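Local coordinates for putative exotoxin (superantigen) (Streptococcus pyogenes, PDB 1TY0), which probably acts as a secreted superantigen toxin, with a zinc site and one common surface that can serve both T-cell receptor binding and dimerization, at residues T117-D125 against F134-L142. Sequence-based numbering, arbitrary orientation.
Sequences TLINPIKID and FDFKIRQYL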
# COMPACT_ATOMS: atom_id res chain seq x y z
N THR A 117 -19.24 -17.57 -14.09
CA THR A 117 -18.05 -18.37 -13.87
C THR A 117 -16.90 -17.41 -14.15
O THR A 117 -16.76 -16.91 -15.26
CB THR A 117 -17.96 -19.57 -14.85
OG1 THR A 117 -19.03 -20.49 -14.57
CG2 THR A 117 -16.63 -20.29 -14.69
N LEU A 118 -16.11 -17.12 -13.12
CA LEU A 118 -15.00 -16.20 -13.26
C LEU A 118 -13.78 -16.92 -13.81
O LEU A 118 -13.34 -17.92 -13.25
CB LEU A 118 -14.66 -15.57 -11.91
CG LEU A 118 -15.82 -14.89 -11.18
CD1 LEU A 118 -15.37 -14.46 -9.79
CD2 LEU A 118 -16.30 -13.69 -11.99
N ILE A 119 -13.25 -16.40 -14.92
CA ILE A 119 -12.07 -16.99 -15.54
C ILE A 119 -10.87 -16.07 -15.35
O ILE A 119 -10.85 -14.94 -15.85
CB ILE A 119 -12.29 -17.23 -17.05
CG1 ILE A 119 -13.54 -18.09 -17.26
CG2 ILE A 119 -11.07 -17.91 -17.65
CD1 ILE A 119 -13.89 -18.34 -18.72
N ASN A 120 -9.88 -16.55 -14.62
CA ASN A 120 -8.67 -15.79 -14.34
C ASN A 120 -8.96 -14.37 -13.84
O ASN A 120 -8.40 -13.40 -14.35
CB ASN A 120 -7.78 -15.72 -15.58
CG ASN A 120 -7.23 -17.08 -15.97
OD1 ASN A 120 -6.77 -17.84 -15.11
ND2 ASN A 120 -7.27 -17.39 -17.26
N PRO A 121 -9.84 -14.25 -12.83
CA PRO A 121 -10.17 -12.93 -12.28
C PRO A 121 -8.93 -12.38 -11.57
O PRO A 121 -8.75 -11.16 -11.45
CB PRO A 121 -11.31 -13.24 -11.32
CG PRO A 121 -11.00 -14.62 -10.86
CD PRO A 121 -10.57 -15.31 -12.12
N ILE A 122 -8.09 -13.29 -11.12
CA ILE A 122 -6.84 -12.95 -10.44
C ILE A 122 -5.76 -13.86 -11.00
O ILE A 122 -6.05 -14.87 -11.65
CB ILE A 122 -6.92 -13.17 -8.91
CG1 ILE A 122 -7.16 -14.65 -8.60
CG2 ILE A 122 -8.02 -12.30 -8.32
CD1 ILE A 122 -7.04 -15.00 -7.13
N LYS A 123 -4.50 -13.51 -10.76
CA LYS A 123 -3.41 -14.33 -11.24
C LYS A 123 -2.38 -14.57 -10.15
O LYS A 123 -2.03 -13.65 -9.40
CB LYS A 123 -2.75 -13.68 -12.46
CG LYS A 123 -1.75 -14.58 -13.17
CD LYS A 123 -1.35 -14.04 -14.54
CE LYS A 123 -0.50 -15.05 -15.30
NZ LYS A 123 -0.22 -14.60 -16.70
N ILE A 124 -1.93 -15.81 -10.05
CA ILE A 124 -0.92 -16.21 -9.08
C ILE A 124 0.14 -16.97 -9.86
O ILE A 124 -0.15 -18.00 -10.47
CB ILE A 124 -1.53 -17.12 -7.99
CG1 ILE A 124 -2.54 -16.31 -7.17
CG2 ILE A 124 -0.43 -17.68 -7.09
CD1 ILE A 124 -3.21 -17.10 -6.07
N ASP A 125 1.37 -16.46 -9.85
CA ASP A 125 2.48 -17.06 -10.59
C ASP A 125 3.33 -18.09 -9.84
O ASP A 125 4.15 -18.78 -10.44
CB ASP A 125 3.39 -15.95 -11.13
CG ASP A 125 2.73 -15.16 -12.25
OD1 ASP A 125 1.67 -15.59 -12.75
OD2 ASP A 125 3.29 -14.12 -12.64
N PHE A 134 -4.21 -15.20 -2.16
CA PHE A 134 -5.45 -15.46 -2.90
C PHE A 134 -6.58 -14.57 -2.37
O PHE A 134 -7.31 -13.96 -3.15
CB PHE A 134 -5.83 -16.93 -2.76
CG PHE A 134 -6.85 -17.39 -3.77
CD1 PHE A 134 -8.19 -17.05 -3.62
CD2 PHE A 134 -6.46 -18.14 -4.87
CE1 PHE A 134 -9.13 -17.45 -4.56
CE2 PHE A 134 -7.40 -18.54 -5.82
CZ PHE A 134 -8.74 -18.19 -5.66
N ASP A 135 -6.69 -14.50 -1.05
CA ASP A 135 -7.73 -13.70 -0.40
C ASP A 135 -7.61 -12.22 -0.77
O ASP A 135 -8.59 -11.59 -1.16
CB ASP A 135 -7.64 -13.90 1.12
CG ASP A 135 -8.82 -13.30 1.87
OD1 ASP A 135 -9.91 -13.16 1.27
OD2 ASP A 135 -8.66 -12.99 3.07
N PHE A 136 -6.41 -11.68 -0.66
CA PHE A 136 -6.20 -10.28 -1.00
C PHE A 136 -6.60 -9.98 -2.44
O PHE A 136 -7.33 -9.03 -2.71
CB PHE A 136 -4.73 -9.90 -0.82
CG PHE A 136 -4.36 -8.59 -1.44
CD1 PHE A 136 -4.76 -7.39 -0.86
CD2 PHE A 136 -3.65 -8.55 -2.64
CE1 PHE A 136 -4.45 -6.16 -1.46
CE2 PHE A 136 -3.35 -7.34 -3.25
CZ PHE A 136 -3.75 -6.14 -2.66
N LYS A 137 -6.12 -10.80 -3.37
CA LYS A 137 -6.42 -10.58 -4.78
C LYS A 137 -7.90 -10.72 -5.11
O LYS A 137 -8.44 -9.90 -5.85
CB LYS A 137 -5.58 -11.52 -5.65
CG LYS A 137 -4.10 -11.19 -5.58
CD LYS A 137 -3.24 -12.05 -6.50
CE LYS A 137 -1.81 -11.51 -6.52
NZ LYS A 137 -0.87 -12.36 -7.28
N ILE A 138 -8.55 -11.73 -4.56
CA ILE A 138 -9.97 -11.91 -4.82
C ILE A 138 -10.80 -10.79 -4.20
O ILE A 138 -11.75 -10.31 -4.80
CB ILE A 138 -10.48 -13.28 -4.31
CG1 ILE A 138 -11.96 -13.46 -4.69
CG2 ILE A 138 -10.31 -13.37 -2.81
CD1 ILE A 138 -12.47 -14.86 -4.46
N ARG A 139 -10.43 -10.35 -3.00
CA ARG A 139 -11.19 -9.25 -2.39
C ARG A 139 -11.04 -7.99 -3.24
O ARG A 139 -12.01 -7.27 -3.47
CB ARG A 139 -10.73 -8.97 -0.96
CG ARG A 139 -11.12 -10.06 0.01
CD ARG A 139 -10.92 -9.64 1.46
NE ARG A 139 -10.87 -10.81 2.32
CZ ARG A 139 -11.37 -10.87 3.55
NH1 ARG A 139 -11.98 -9.82 4.08
NH2 ARG A 139 -11.24 -11.98 4.25
N GLN A 140 -9.83 -7.73 -3.71
CA GLN A 140 -9.61 -6.56 -4.55
C GLN A 140 -10.46 -6.66 -5.82
O GLN A 140 -11.05 -5.68 -6.26
CB GLN A 140 -8.13 -6.42 -4.91
CG GLN A 140 -7.36 -5.48 -3.99
CD GLN A 140 -7.87 -4.05 -4.08
OE1 GLN A 140 -8.23 -3.57 -5.15
NE2 GLN A 140 -7.88 -3.36 -2.94
N TYR A 141 -10.51 -7.85 -6.41
CA TYR A 141 -11.31 -8.05 -7.62
C TYR A 141 -12.77 -7.75 -7.30
O TYR A 141 -13.44 -7.04 -8.05
CB TYR A 141 -11.18 -9.49 -8.12
CG TYR A 141 -12.10 -9.79 -9.29
CD1 TYR A 141 -11.85 -9.28 -10.56
CD2 TYR A 141 -13.25 -10.56 -9.10
CE1 TYR A 141 -12.71 -9.52 -11.62
CE2 TYR A 141 -14.13 -10.81 -10.16
CZ TYR A 141 -13.85 -10.29 -11.41
OH TYR A 141 -14.72 -10.52 -12.46
N LEU A 142 -13.25 -8.31 -6.20
CA LEU A 142 -14.63 -8.10 -5.77
C LEU A 142 -14.90 -6.64 -5.42
O LEU A 142 -15.99 -6.13 -5.68
CB LEU A 142 -14.95 -9.01 -4.58
CG LEU A 142 -14.97 -10.51 -4.89
CD1 LEU A 142 -15.12 -11.31 -3.62
CD2 LEU A 142 -16.11 -10.81 -5.86
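Pro121, Ile122 and Ile124 pack against Phe134, Lys137 and Tyr141 in a mainly apolar packing of the loop after edge strand 113-119 on helix 131-146, in the beta-grasp domain. The chain leaves the strand, turns at Asn120 and runs as an irregular segment along one flank of the helix, which lies across the five-stranded sheet.

Two CH-pi contacts, two turns apart on the helix, carry the packing. Pro121 CB sits almost exactly over the centre of the Tyr141 ring, 3.7 Å from its centroid and 4° off the normal. Leu118 reaches the same residue from the strand, its CD2 lying 3.6 Å from Tyr141 OH. Two helical turns back, Ile122 CD1 lies over the centre of the Phe134 ring, 3.8 Å from the centroid. What carries it there is chi1 of 63°, which sets CG1 between the backbone N and the carbonyl carbon and leaves CG2 to press on the helix backbone, 3.5 Å from Lys137 O. Ile124 CD1 comes to Phe134 CD2 at 3.6 Å, its side chain roughly at right angles to that of the phenylalanine.

Lys137 supplies the one polar link across. Extended beyond CG, it lies alongside the loop and gives its NZ to Lys123 O at 2.7 Å, in the carbonyl plane with a C=O...N angle of 160°. The same ammonium forms a salt bridge with Glu133, one turn earlier. On the sheet side, Leu118 and Ile138 both touch Phe204 of strand 201-209, whose neighbours His203 and Asp205 bind zinc in this protein, though none is bound to this chain in the model.

Pro121 and Ile122 thus seat the loop on two ring faces, while the lysine, probably charged and paired with Glu133, holds the backbone at Lys123 through a single hydrogen bond.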